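Local coordinates for protein acyl-coenzyme A oxidase acox-1.2 (Caenorhabditis elegans, PDB 5K3J) that catalyses the FAD-dependent first step of peroxisomal beta-oxidation, desaturating the five-carbon omega side chain of ascaroside-CoA pheromone precursors and passing electrons to oxygen to form hydrogen peroxide, at residues P239-N244 and I424-C429. Numbering follows the deposited sequence.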
loop_
_atom_site.group_PDB
_atom_site.type_symbol
_atom_site.label_atom_id
_atom_site.label_comp_id
_atom_site.label_asym_id
_atom_site.label_seq_id
_atom_site.Cartn_x
_atom_site.Cartn_y
_atom_site.Cartn_z
ATOM N N PRO A 239 10.883 10.523 10.953
ATOM C CA PRO A 239 10.210 10.352 9.662
ATOM C C PRO A 239 9.098 9.310 9.740
ATOM O O PRO A 239 9.086 8.480 10.651
ATOM C CB PRO A 239 11.339 9.883 8.737
ATOM C CG PRO A 239 12.594 10.396 9.389
ATOM C CD PRO A 239 12.327 10.255 10.854
ATOM N N LYS A 240 8.168 9.359 8.792
ATOM C CA LYS A 240 7.028 8.454 8.790
ATOM C C LYS A 240 6.766 7.907 7.391
ATOM O O LYS A 240 7.366 8.372 6.419
ATOM C CB LYS A 240 5.785 9.172 9.321
ATOM C CG LYS A 240 5.898 9.604 10.782
ATOM C CD LYS A 240 5.062 10.843 11.086
ATOM C CE LYS A 240 5.511 12.024 10.243
ATOM N NZ LYS A 240 5.099 13.329 10.823
ATOM N N MET A 241 5.878 6.920 7.295
ATOM C CA MET A 241 5.460 6.370 6.006
ATOM C C MET A 241 4.999 7.497 5.089
ATOM O O MET A 241 5.309 7.520 3.898
ATOM C CB MET A 241 4.344 5.337 6.187
ATOM C CG MET A 241 3.770 4.837 4.870
ATOM S SD MET A 241 2.538 3.533 5.056
ATOM C CE MET A 241 2.454 2.906 3.380
ATOM N N ASN A 242 4.265 8.437 5.671
ATOM C CA ASN A 242 3.917 9.675 4.997
ATOM C C ASN A 242 3.529 10.728 6.023
ATOM O O ASN A 242 3.834 10.578 7.206
ATOM C CB ASN A 242 2.782 9.458 4.000
ATOM C CG ASN A 242 2.916 10.338 2.779
ATOM O OD1 ASN A 242 2.731 11.555 2.849
ATOM N ND2 ASN A 242 3.248 9.730 1.649
ATOM N N PHE A 243 2.852 11.779 5.563
ATOM C CA PHE A 243 2.399 12.860 6.432
ATOM C C PHE A 243 3.600 13.569 7.057
ATOM O O PHE A 243 3.535 14.026 8.197
ATOM C CB PHE A 243 1.457 12.317 7.516
ATOM C CG PHE A 243 0.512 13.341 8.080
ATOM C CD1 PHE A 243 -0.320 14.064 7.244
ATOM C CD2 PHE A 243 0.429 13.555 9.446
ATOM C CE1 PHE A 243 -1.194 15.002 7.751
ATOM C CE2 PHE A 243 -0.451 14.489 9.963
ATOM C CZ PHE A 243 -1.265 15.213 9.114
ATOM N N ASN A 244 4.688 13.674 6.296
ATOM C CA ASN A 244 5.963 14.149 6.836
ATOM C C ASN A 244 6.184 15.664 6.792
ATOM O O ASN A 244 7.246 16.147 7.182
ATOM C CB ASN A 244 7.121 13.455 6.108
ATOM C CG ASN A 244 7.216 11.980 6.440
ATOM O OD1 ASN A 244 7.565 11.608 7.561
ATOM N ND2 ASN A 244 6.918 11.131 5.463
ATOM N N ILE A 424 -0.803 8.828 2.667
ATOM C CA ILE A 424 -1.589 9.690 3.544
ATOM C C ILE A 424 -2.854 8.996 4.063
ATOM O O ILE A 424 -3.041 8.851 5.274
ATOM C CB ILE A 424 -1.989 10.998 2.822
ATOM C CG1 ILE A 424 -0.782 11.928 2.688
ATOM C CG2 ILE A 424 -3.103 11.706 3.566
ATOM C CD1 ILE A 424 -0.177 12.333 4.015
ATOM N N ALA A 425 -3.706 8.555 3.145
ATOM C CA ALA A 425 -5.015 8.019 3.502
ATOM C C ALA A 425 -4.942 6.687 4.242
ATOM O O ALA A 425 -5.733 6.439 5.152
ATOM C CB ALA A 425 -5.865 7.871 2.255
ATOM N N ILE A 426 -3.993 5.838 3.853
ATOM C CA ILE A 426 -3.881 4.492 4.417
ATOM C C ILE A 426 -3.646 4.543 5.923
ATOM O O ILE A 426 -3.924 3.579 6.637
ATOM C CB ILE A 426 -2.745 3.678 3.752
ATOM C CG1 ILE A 426 -2.911 2.179 4.030
ATOM C CG2 ILE A 426 -1.371 4.177 4.200
ATOM C CD1 ILE A 426 -4.240 1.624 3.603
ATOM N N GLY A 427 -3.144 5.675 6.408
ATOM C CA GLY A 427 -3.019 5.903 7.836
ATOM C C GLY A 427 -4.371 5.817 8.521
ATOM O O GLY A 427 -4.463 5.527 9.714
ATOM N N GLY A 428 -5.427 6.064 7.748
ATOM C CA GLY A 428 -6.794 5.970 8.230
ATOM C C GLY A 428 -7.171 4.586 8.717
ATOM O O GLY A 428 -8.154 4.411 9.443
ATOM N N CYS A 429 -6.384 3.595 8.313
ATOM C CA CYS A 429 -6.559 2.233 8.782
ATOM C C CYS A 429 -5.958 2.046 10.173
ATOM O O CYS A 429 -6.054 0.965 10.756
ATOM C CB CYS A 429 -5.917 1.249 7.806
ATOM S SG CYS A 429 -6.739 1.112 6.203
#
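Ile-424 meets Asn-242 and Phe-243 where the loop between strands 232-236 and 248-253 packs against helix 418-426, joining the beta domain of the acyl-CoA oxidase fold to its C-alpha1 helical domain. The close side belongs to Ile-424 CD1. This methyl sits near the ring plane of Phe-243, at the edge, 3.7 Å from CD1 of that residue. CG1 of Ile-424 lies beside its own backbone N, anti to the carbonyl carbon (chi1 -74°), and chi2 of -60° then turns CD1 toward the loop. No hydrogen bond crosses; Asn-242 instead turns its amide oxygen back, OD1 taking the Phe-243 N-H at 2.7 Å, in the carbonyl plane, while its CG lies 3.9 Å from Ile-424 CD1. With an alanine here, the Phe-243 N-H would probably lose its side-chain acceptor and a gap would open beside the Ile-424 methyl. Phe-243 also touches the bound ascaroside-CoA, so Ile-424 packs against a residue of the substrate pocket. The looser side is the extended chain of partly exposed Met-241, crossing Ile-426 at about a right angle; Arg-404 of the second subunit packs on both. There Met-241 SD stays 4.1 Å from Ile-426 CG2.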